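Local coordinates for protein aspartate carbamoyltransferase (Leishmania major, PDB 7K46) that probably catalyses transfer of the carbamoyl group from carbamoyl phosphate to L-aspartate, giving N-carbamoyl-L-aspartate, an early step of pyrimidine biosynthesis, at residues K172-T175 with V176-L179; K181-A184 with H185-L189; R101-D104 with S105-D108; A115-E118 with A119-A123. All coordinates share one frame; numbering follows the deposited sequence. Where two conformers were deposited one is given.

From the N terminus the order is contact 3, contact 4, contact 1, contact 2. Each closes only a local turn within a continuous piece of chain, so they run in series and none nests in or crosses another. Contact 3 leads helix 96-104 into strand 109-113, and contact 4 starts helix 117-126 beyond that strand, both in the carbamoyl phosphate-binding domain; their nearest atoms are about 6 Å apart. Contacts 1 and 2, centres about 14 Å apart, form the two ends of helix 174-186, which connects strand 163-167 to strand 191-195 in the Asp/Orn-binding domain. Contacts 4 and 1 approach to about 5 Å between nearest atoms, without touching, across the two domains.

Contact 1 (K172-T175 with V176-L179); sequences KGRT and VHSL
Gly173 takes the N-cap position of helix 174-186, and its carbonyl oxygen opens the helical bonding: His177 N lies 3.2 Å from Gly173 O, in the carbonyl plane, while Val176 N makes a weaker, more bent bond to the same oxygen. Ser178 N to Arg174 O (3.2 Å) and Leu179 N to Thr175 O (3.0 Å) carry the pattern on. Against this first turn lies the imidazole of His177. With CG anti to the carbonyl carbon, beside the backbone N (chi1 -57°), the ring folds back along the helix start, and one face is covered by Gly173 and Arg174. Arg174 CA sits 3.7 Å from the centroid of the His177 ring, 17° off the normal, a CH-pi contact, and Gly173 O lies over that face near CD2. The turn belongs to the beta-alpha-beta unit of strand 163-167, helix 174-186 and strand 191-195 in the Asp/Orn-binding domain, at the point where the chain leaves its loop and enters the helix. His177 is gripped on both ring nitrogens. NE2 is hydrogen-bonded to Leu170 O in that loop, and His177 ND1 meets a water at 2.8 Å, in the plane of the ring. This water also accepts a bond from Arg174 NE, 3.2 Å from the water oxygen, which joins the two side chains without direct polar contact; the guanidinium and ring planes are 42° apart. The aliphatic part of Arg174 comes closer, its CG 4.0 Å from His177 ND1. Beyond the ring, Met202 and Pro203 pack against His177, and Val176 touches Thr241.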
loop_
_atom_site.group_PDB
_atom_site.type_symbol
_atom_site.label_atom_id
_atom_site.label_comp_id
_atom_site.label_asym_id
_atom_site.label_seq_id
_atom_site.Cartn_x
_atom_site.Cartn_y
_atom_site.Cartn_z
ATOM N N LYS A 172 -27.545 -11.986 -16.931
ATOM C CA LYS A 172 -26.179 -11.513 -17.083
ATOM C C LYS A 172 -25.316 -11.749 -15.847
ATOM O O LYS A 172 -24.090 -11.619 -15.938
ATOM C CB LYS A 172 -26.178 -10.021 -17.447
ATOM C CG LYS A 172 -26.846 -9.740 -18.804
ATOM C CD LYS A 172 -26.534 -8.343 -19.349
ATOM C CE LYS A 172 -27.291 -7.240 -18.614
ATOM N NZ LYS A 172 -28.777 -7.347 -18.770
ATOM N N GLY A 173 -25.915 -12.103 -14.709
ATOM C CA GLY A 173 -25.169 -12.288 -13.476
ATOM C C GLY A 173 -24.463 -13.626 -13.424
ATOM O O GLY A 173 -24.939 -14.561 -12.772
ATOM N N ARG A 174 -23.325 -13.733 -14.113
ATOM C CA ARG A 174 -22.673 -15.031 -14.253
ATOM C C ARG A 174 -22.102 -15.529 -12.931
ATOM O O ARG A 174 -21.928 -16.740 -12.768
ATOM C CB ARG A 174 -21.568 -14.969 -15.320
ATOM C CG ARG A 174 -22.084 -14.693 -16.733
ATOM C CD ARG A 174 -20.984 -14.885 -17.788
ATOM N NE ARG A 174 -20.600 -16.285 -17.937
ATOM C CZ ARG A 174 -19.694 -16.729 -18.798
ATOM N NH1 ARG A 174 -19.066 -15.907 -19.624
ATOM N NH2 ARG A 174 -19.409 -18.030 -18.827
ATOM N N THR A 175 -21.789 -14.631 -11.992
ATOM C CA THR A 175 -21.312 -15.096 -10.696
ATOM C C THR A 175 -22.411 -15.853 -9.956
ATOM O O THR A 175 -22.141 -16.857 -9.277
ATOM C CB THR A 175 -20.799 -13.908 -9.878
ATOM O OG1 THR A 175 -19.722 -13.285 -10.596
ATOM C CG2 THR A 175 -20.286 -14.375 -8.527
ATOM N N VAL A 176 -23.666 -15.412 -10.116
ATOM C CA VAL A 176 -24.795 -16.135 -9.535
ATOM C C VAL A 176 -25.037 -17.464 -10.251
ATOM O O VAL A 176 -25.475 -18.436 -9.621
ATOM C CB VAL A 176 -26.053 -15.242 -9.542
ATOM C CG1 VAL A 176 -27.252 -15.994 -8.988
ATOM C CG2 VAL A 176 -25.805 -14.009 -8.701
ATOM N N HIS A 177 -24.780 -17.538 -11.564
ATOM C CA HIS A 177 -24.805 -18.836 -12.242
ATOM C C HIS A 177 -23.907 -19.833 -11.527
ATOM O O HIS A 177 -24.299 -20.977 -11.273
ATOM C CB HIS A 177 -24.334 -18.729 -13.693
ATOM C CG HIS A 177 -25.106 -17.769 -14.539
ATOM N ND1 HIS A 177 -24.752 -17.498 -15.844
ATOM C CD2 HIS A 177 -26.200 -17.013 -14.277
ATOM C CE1 HIS A 177 -25.597 -16.616 -16.352
ATOM N NE2 HIS A 177 -26.479 -16.299 -15.420
ATOM N N SER A 178 -22.675 -19.408 -11.221
ATOM C CA SER A 178 -21.716 -20.274 -10.545
ATOM C C SER A 178 -22.194 -20.649 -9.147
ATOM O O SER A 178 -22.028 -21.796 -8.709
ATOM C CB SER A 178 -20.354 -19.575 -10.480
ATOM O OG SER A 178 -19.380 -20.390 -9.855
ATOM N N LEU A 179 -22.781 -19.689 -8.426
ATOM C CA LEU A 179 -23.288 -19.984 -7.089
ATOM C C LEU A 179 -24.379 -21.046 -7.141
ATOM O O LEU A 179 -24.379 -21.989 -6.340
ATOM C CB LEU A 179 -23.806 -18.707 -6.417
ATOM C CG LEU A 179 -24.363 -18.909 -4.995
ATOM C CD1 LEU A 179 -23.275 -19.373 -4.024
ATOM C CD2 LEU A 179 -25.060 -17.663 -4.482
HETATM O O HOH W 1 -22.361 -18.624 -16.762
#

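Contact 2 (K181-A184 with H185-L189); sequences KLLA and HNFAL
The last turn of helix 174-186 brings His185 N to Lys181 O at 3.0 Å and Phe187 N to Leu183 O, also at 3.0 Å, after which Phe187 leaves helical geometry and an inverse gamma turn at Ala188 leads the chain away. This is the C-terminal end of the helix in the beta-alpha-beta unit that joins strands 163-167 and 191-195. Asn186 adds a side-chain bond where the backbone bonding weakens. Its backbone N-H is shared between weak bonds to Leu182 O and Leu183 O, and its ND2 reaches back to Leu182 O at 3.0 Å. A chi1 of -70° keeps CG on the side of the backbone N and lays the amide alongside the preceding turn, although Leu182 O stays 23° out of the amide plane. Leu182 O is thus bonded by both backbone and side chain of one residue. The amide nitrogen also rests against a leucine branch, Asn186 ND2 lying 3.3 Å from Leu182 CD1. Phe187 turns its ring edge to the helix, so that Leu183 O lies near the ring plane, and Leu183 CD2 is 4.2 Å from Phe187 CD2. Ile149 of helix 142-156 packs on both Leu183 and Phe187, and Ile26 of helix 23-41 on Asn186 and Phe187. The imidazole of His185, at the exposed side, points outward and is hydrogen-bonded through ND1 to Asp213. Leu189, the last residue of the gamma turn, folds back against the helix end, where its CD1 meets Leu183 CB at 3.9 Å.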
loop_
_atom_site.group_PDB
_atom_site.type_symbol
_atom_site.label_atom_id
_atom_site.label_comp_id
_atom_site.label_asym_id
_atom_site.label_seq_id
_atom_site.Cartn_x
_atom_site.Cartn_y
_atom_site.Cartn_z
ATOM N N LYS A 181 -24.821 -23.361 -9.496
ATOM C CA LYS A 181 -24.206 -24.645 -9.835
ATOM C C LYS A 181 -23.548 -25.269 -8.612
ATOM O O LYS A 181 -23.701 -26.469 -8.354
ATOM C CB LYS A 181 -23.171 -24.471 -10.944
ATOM C CG LYS A 181 -23.720 -24.081 -12.304
ATOM C CD LYS A 181 -22.543 -23.836 -13.237
ATOM C CE LYS A 181 -22.973 -23.277 -14.563
ATOM N NZ LYS A 181 -21.785 -23.106 -15.446
ATOM N N LEU A 182 -22.823 -24.459 -7.836
ATOM C CA LEU A 182 -22.124 -24.974 -6.664
ATOM C C LEU A 182 -23.105 -25.483 -5.615
ATOM O O LEU A 182 -22.896 -26.552 -5.025
ATOM C CB LEU A 182 -21.232 -23.878 -6.081
ATOM C CG LEU A 182 -20.274 -24.327 -4.986
ATOM C CD1 LEU A 182 -19.217 -25.221 -5.599
ATOM C CD2 LEU A 182 -19.641 -23.125 -4.310
ATOM N N LEU A 183 -24.176 -24.727 -5.363
ATOM C CA LEU A 183 -25.144 -25.127 -4.345
ATOM C C LEU A 183 -25.849 -26.422 -4.743
ATOM O O LEU A 183 -25.979 -27.347 -3.932
ATOM C CB LEU A 183 -26.163 -24.003 -4.118
ATOM C CG LEU A 183 -25.684 -22.732 -3.405
ATOM C CD1 LEU A 183 -26.759 -21.644 -3.356
ATOM C CD2 LEU A 183 -25.224 -23.074 -1.996
ATOM N N ALA A 184 -26.307 -26.504 -5.999
ATOM C CA ALA A 184 -27.045 -27.681 -6.453
ATOM C C ALA A 184 -26.157 -28.917 -6.508
ATOM O O ALA A 184 -26.645 -30.035 -6.329
ATOM C CB ALA A 184 -27.661 -27.423 -7.828
ATOM N N HIS A 185 -24.864 -28.739 -6.773
ATOM C CA HIS A 185 -23.974 -29.887 -6.858
ATOM C C HIS A 185 -23.635 -30.454 -5.491
ATOM O O HIS A 185 -23.419 -31.666 -5.368
ATOM C CB HIS A 185 -22.673 -29.511 -7.575
ATOM C CG HIS A 185 -21.816 -30.692 -7.908
ATOM N ND1 HIS A 185 -22.228 -31.691 -8.765
ATOM C CD2 HIS A 185 -20.578 -31.045 -7.487
ATOM C CE1 HIS A 185 -21.276 -32.603 -8.866
ATOM N NE2 HIS A 185 -20.263 -32.233 -8.101
ATOM N N ASN A 186 -23.578 -29.610 -4.458
ATOM C CA ASN A 186 -22.972 -30.007 -3.196
ATOM C C ASN A 186 -23.932 -30.092 -2.019
ATOM O O ASN A 186 -23.545 -30.638 -0.979
ATOM C CB ASN A 186 -21.839 -29.038 -2.826
ATOM C CG ASN A 186 -20.638 -29.171 -3.740
ATOM O OD1 ASN A 186 -19.949 -30.193 -3.724
ATOM N ND2 ASN A 186 -20.373 -28.129 -4.537
ATOM N N PHE A 187 -25.158 -29.591 -2.139
ATOM C CA PHE A 187 -26.036 -29.490 -0.987
ATOM C C PHE A 187 -27.438 -29.979 -1.320
ATOM O O PHE A 187 -27.933 -29.813 -2.440
ATOM C CB PHE A 187 -26.092 -28.055 -0.464
ATOM C CG PHE A 187 -24.772 -27.558 0.054
ATOM C CD1 PHE A 187 -24.417 -27.752 1.380
ATOM C CD2 PHE A 187 -23.881 -26.909 -0.787
ATOM C CE1 PHE A 187 -23.192 -27.303 1.865
ATOM C CE2 PHE A 187 -22.659 -26.451 -0.308
ATOM C CZ PHE A 187 -22.315 -26.657 1.019
ATOM N N ALA A 188 -28.075 -30.574 -0.313
ATOM C CA ALA A 188 -29.435 -31.100 -0.441
ATOM C C ALA A 188 -30.447 -29.966 -0.250
ATOM O O ALA A 188 -31.197 -29.905 0.728
ATOM C CB ALA A 188 -29.659 -32.222 0.563
ATOM N N LEU A 189 -30.453 -29.049 -1.217
ATOM C CA LEU A 189 -31.384 -27.931 -1.179
ATOM C C LEU A 189 -32.821 -28.430 -1.240
ATOM O O LEU A 189 -33.117 -29.448 -1.862
ATOM C CB LEU A 189 -31.135 -26.989 -2.352
ATOM C CG LEU A 189 -29.698 -26.491 -2.537
ATOM C CD1 LEU A 189 -29.669 -25.590 -3.763
ATOM C CD2 LEU A 189 -29.236 -25.753 -1.299
#

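Contact 3 (R101-D104 with S105-D108); sequences RTLD and SYSD
Ser105 and Ser107 each use a hydroxyl to bond a carbonyl at the end of helix 96-104, and the carbonyl oxygens of Thr102 and Leu103 are the tight part of the contact. Ser105 OG lies 2.6 Å from Thr102 O, in the carbonyl plane, while Ser105 N comes to the same oxygen from well above that plane, at 3.2 Å. For the hydroxyl to reach it, OG takes the crowded position between the backbone N and carbonyl carbon (chi1 73°). Leu103 O takes more donors: Tyr106 N at 3.2 Å and Ser107 OG at 2.8 Å reach it from opposite faces of its plane, with a weak bond from Ser107 N besides. Leu103 O also faces the Tyr106 ring, 3.7 Å above its plane and over its centre, and the phenol runs beside the Leu103 side chain, Tyr106 OH 4.0 Å from Leu103 CG. Both Tyr106 OH and Ser107 OG go on to Thr55 OG1 of strand 53-58, which pins the turn to the sheet. The looser side is that of Arg101, whose carbonyl makes a weak bond to Ser105 N while its partly exposed side chain leads off to Phe308 of the second subunit. The carbonyls of Thr102 and Leu103 are thus met by serine hydroxyls of the same chain, while Arg312 of the second subunit takes Ser105 O and its Arg64, in an SSRT sequence like the carbamoyl phosphate motif of the family, the hydroxyl of Thr102, so the same short turn is bonded both to its own sheet and to the neighbouring subunit of the trimer.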
loop_
_atom_site.group_PDB
_atom_site.type_symbol
_atom_site.label_atom_id
_atom_site.label_comp_id
_atom_site.label_asym_id
_atom_site.label_seq_id
_atom_site.Cartn_x
_atom_site.Cartn_y
_atom_site.Cartn_z
ATOM N N ARG A 101 5.484 -13.540 -13.985
ATOM C CA ARG A 101 6.846 -13.971 -13.661
ATOM C C ARG A 101 7.523 -12.985 -12.720
ATOM O O ARG A 101 8.289 -13.381 -11.832
ATOM C CB ARG A 101 7.682 -14.118 -14.933
ATOM C CG ARG A 101 7.057 -14.966 -16.033
ATOM C CD ARG A 101 7.933 -16.131 -16.346
ATOM N NE ARG A 101 7.599 -16.791 -17.603
ATOM C CZ ARG A 101 7.971 -18.030 -17.881
ATOM N NH1 ARG A 101 8.625 -18.762 -16.992
ATOM N NH2 ARG A 101 7.678 -18.547 -19.071
ATOM N N THR A 102 7.279 -11.690 -12.924
ATOM C CA THR A 102 7.848 -10.685 -12.034
ATOM C C THR A 102 7.340 -10.876 -10.604
ATOM O O THR A 102 8.127 -10.860 -9.650
ATOM C CB THR A 102 7.518 -9.288 -12.578
ATOM O OG1 THR A 102 8.086 -9.152 -13.893
ATOM C CG2 THR A 102 8.101 -8.191 -11.679
ATOM N N LEU A 103 6.031 -11.110 -10.440
ATOM C CA LEU A 103 5.483 -11.364 -9.107
ATOM C C LEU A 103 6.074 -12.628 -8.489
ATOM O O LEU A 103 6.361 -12.664 -7.284
ATOM C CB LEU A 103 3.958 -11.471 -9.175
ATOM C CG LEU A 103 3.132 -10.194 -9.023
ATOM C CD1 LEU A 103 3.494 -9.167 -10.088
ATOM C CD2 LEU A 103 1.630 -10.516 -9.060
ATOM N N ASP A 104 6.251 -13.684 -9.294
ATOM C CA ASP A 104 6.789 -14.943 -8.777
ATOM C C ASP A 104 8.232 -14.822 -8.318
ATOM O O ASP A 104 8.730 -15.719 -7.621
ATOM C CB ASP A 104 6.732 -16.050 -9.835
ATOM C CG ASP A 104 5.397 -16.747 -9.895
ATOM O OD1 ASP A 104 4.703 -16.863 -8.861
ATOM O OD2 ASP A 104 5.042 -17.198 -11.001
ATOM N N SER A 105 8.937 -13.772 -8.736
ATOM C CA SER A 105 10.321 -13.636 -8.318
ATOM C C SER A 105 10.437 -13.368 -6.820
ATOM O O SER A 105 11.486 -13.640 -6.229
ATOM C CB SER A 105 11.005 -12.531 -9.121
ATOM O OG SER A 105 10.550 -11.254 -8.700
ATOM N N TYR A 106 9.385 -12.861 -6.183
ATOM C CA TYR A 106 9.494 -12.533 -4.771
ATOM C C TYR A 106 8.289 -12.952 -3.933
ATOM O O TYR A 106 8.339 -12.786 -2.709
ATOM C CB TYR A 106 9.750 -11.014 -4.612
ATOM C CG TYR A 106 8.575 -10.200 -5.069
ATOM C CD1 TYR A 106 7.479 -10.008 -4.227
ATOM C CD2 TYR A 106 8.527 -9.663 -6.355
ATOM C CE1 TYR A 106 6.367 -9.292 -4.638
ATOM C CE2 TYR A 106 7.407 -8.941 -6.784
ATOM C CZ TYR A 106 6.329 -8.768 -5.913
ATOM O OH TYR A 106 5.205 -8.065 -6.301
ATOM N N SER A 107 7.218 -13.484 -4.533
ATOM C CA SER A 107 5.959 -13.756 -3.841
ATOM C C SER A 107 5.815 -15.238 -3.499
ATOM O O SER A 107 6.425 -16.110 -4.124
ATOM C CB SER A 107 4.745 -13.346 -4.692
ATOM O OG SER A 107 4.754 -11.975 -5.051
ATOM N N ASP A 108 4.957 -15.508 -2.511
ATOM C CA ASP A 108 4.509 -16.859 -2.192
ATOM C C ASP A 108 3.110 -17.164 -2.711
ATOM O O ASP A 108 2.783 -18.333 -2.919
ATOM C CB ASP A 108 4.518 -17.079 -0.676
ATOM C CG ASP A 108 5.912 -17.005 -0.095
ATOM O OD1 ASP A 108 6.627 -18.035 -0.105
ATOM O OD2 ASP A 108 6.298 -15.900 0.331
#

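Contact 4 (A115-E118 with A119-A123); sequences AKEE and ALEQA. With EDO (1,2-ethanediol), chain B.
Gln122 N bonds Glu118 O at 2.9 Å and Glu121 N bonds Glu117 O at 3.3 Å, both nearly straight, while Ala119 N meets Lys116 O at 3.0 Å from above the carbonyl plane. Over this first turn of helix 117-126 methylenes lie against the carbonyls: Gln122 CG is 3.2 Å from Glu118 O, and Glu121 CG, in the conformer given, one of two, is 3.4 Å from Glu117 O. On another side Gln122, its chain extended, accepts a bond at OE1 from O2 of a 1,2-ethanediol, 3.0 Å away, whose C2 rests 3.7 Å from Ala119 CA; the diol probably came from the crystallisation liquor. Farther out, Leu96 of helix 96-104 packs on Ala119 and Gln122, and Leu120 faces Leu112 and Ile131 on the neighbouring strands, setting the helix in the beta-alpha-beta unit of strands 109-113 and 131-133. Three exposed glutamates, Glu117, Glu118 and Glu121, sit at the helix start; in the conformer given the Glu121 carboxylate stays more than 5 Å from the other two, and any repulsion is probably eased by solvent and by the positive end of the helix dipole.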
loop_
_atom_site.group_PDB
_atom_site.type_symbol
_atom_site.label_atom_id
_atom_site.label_comp_id
_atom_site.label_asym_id
_atom_site.label_seq_id
_atom_site.Cartn_x
_atom_site.Cartn_y
_atom_site.Cartn_z
ATOM N N ALA A 115 -11.005 -9.053 -15.680
ATOM C CA ALA A 115 -12.332 -9.352 -16.215
ATOM C C ALA A 115 -12.322 -10.554 -17.159
ATOM O O ALA A 115 -13.345 -11.239 -17.293
ATOM C CB ALA A 115 -12.910 -8.130 -16.932
ATOM N N LYS A 116 -11.198 -10.828 -17.821
ATOM C CA LYS A 116 -11.156 -11.854 -18.863
ATOM C C LYS A 116 -10.739 -13.201 -18.286
ATOM O O LYS A 116 -9.701 -13.305 -17.628
ATOM C CB LYS A 116 -10.183 -11.453 -19.973
ATOM C CG LYS A 116 -10.532 -10.149 -20.672
ATOM C CD LYS A 116 -11.876 -10.245 -21.367
ATOM C CE LYS A 116 -12.124 -9.048 -22.275
ATOM N NZ LYS A 116 -13.422 -9.168 -23.003
ATOM N N GLU A 117 -11.531 -14.245 -18.559
ATOM C CA GLU A 117 -11.127 -15.580 -18.122
ATOM C C GLU A 117 -9.804 -15.994 -18.766
ATOM O O GLU A 117 -9.024 -16.738 -18.154
ATOM C CB GLU A 117 -12.234 -16.599 -18.425
ATOM C CG GLU A 117 -12.551 -16.757 -19.894
ATOM C CD GLU A 117 -13.823 -17.559 -20.152
ATOM O OE1 GLU A 117 -14.166 -18.451 -19.344
ATOM O OE2 GLU A 117 -14.483 -17.285 -21.175
ATOM N N GLU A 118 -9.519 -15.485 -19.974
ATOM C CA GLU A 118 -8.238 -15.739 -20.635
ATOM C C GLU A 118 -7.058 -15.309 -19.772
ATOM O O GLU A 118 -5.990 -15.936 -19.808
ATOM C CB GLU A 118 -8.181 -15.002 -21.975
ATOM C CG GLU A 118 -9.149 -15.510 -23.026
ATOM C CD GLU A 118 -10.556 -14.952 -22.882
ATOM O OE1 GLU A 118 -10.859 -14.301 -21.859
ATOM O OE2 GLU A 118 -11.366 -15.172 -23.810
ATOM N N ALA A 119 -7.217 -14.225 -19.011
ATOM C CA ALA A 119 -6.108 -13.737 -18.195
ATOM C C ALA A 119 -5.701 -14.757 -17.139
ATOM O O ALA A 119 -4.504 -14.970 -16.895
ATOM C CB ALA A 119 -6.485 -12.415 -17.535
ATOM N N LEU A 120 -6.680 -15.396 -16.491
ATOM C CA LEU A 120 -6.345 -16.405 -15.493
ATOM C C LEU A 120 -5.630 -17.587 -16.141
ATOM O O LEU A 120 -4.684 -18.138 -15.558
ATOM C CB LEU A 120 -7.605 -16.862 -14.756
ATOM C CG LEU A 120 -7.430 -17.855 -13.609
ATOM C CD1 LEU A 120 -6.510 -17.299 -12.511
ATOM C CD2 LEU A 120 -8.795 -18.220 -13.025
ATOM N N GLU A 121 -6.087 -17.998 -17.335
ATOM C CA GLU A 121 -5.416 -19.051 -18.101
ATOM C C GLU A 121 -3.954 -18.697 -18.332
ATOM O O GLU A 121 -3.040 -19.475 -18.026
ATOM C CB GLU A 121 -6.094 -19.253 -19.465
ATOM C CG GLU A 121 -7.589 -19.525 -19.495
ATOM C CD GLU A 121 -8.164 -19.414 -20.913
ATOM O OE1 GLU A 121 -7.370 -19.345 -21.879
ATOM O OE2 GLU A 121 -9.402 -19.380 -21.063
ATOM N N GLN A 122 -3.728 -17.510 -18.898
ATOM C CA GLN A 122 -2.377 -17.064 -19.215
ATOM C C GLN A 122 -1.509 -16.999 -17.971
ATOM O O GLN A 122 -0.329 -17.377 -18.007
ATOM C CB GLN A 122 -2.442 -15.700 -19.890
ATOM C CG GLN A 122 -3.123 -15.725 -21.243
ATOM C CD GLN A 122 -3.461 -14.336 -21.728
ATOM O OE1 GLN A 122 -3.227 -13.350 -21.027
ATOM N NE2 GLN A 122 -4.024 -14.246 -22.926
ATOM N N ALA A 123 -2.069 -16.507 -16.863
ATOM C CA ALA A 123 -1.302 -16.402 -15.627
ATOM C C ALA A 123 -0.904 -17.780 -15.116
ATOM O O ALA A 123 0.262 -18.022 -14.776
ATOM C CB ALA A 123 -2.108 -15.638 -14.572
HETATM C C1 EDO B . -6.631 -10.835 -22.150
HETATM O O1 EDO B . -6.855 -9.429 -21.963
HETATM C C2 EDO B . -5.702 -11.355 -21.058
HETATM O O2 EDO B . -4.470 -10.615 -21.046
#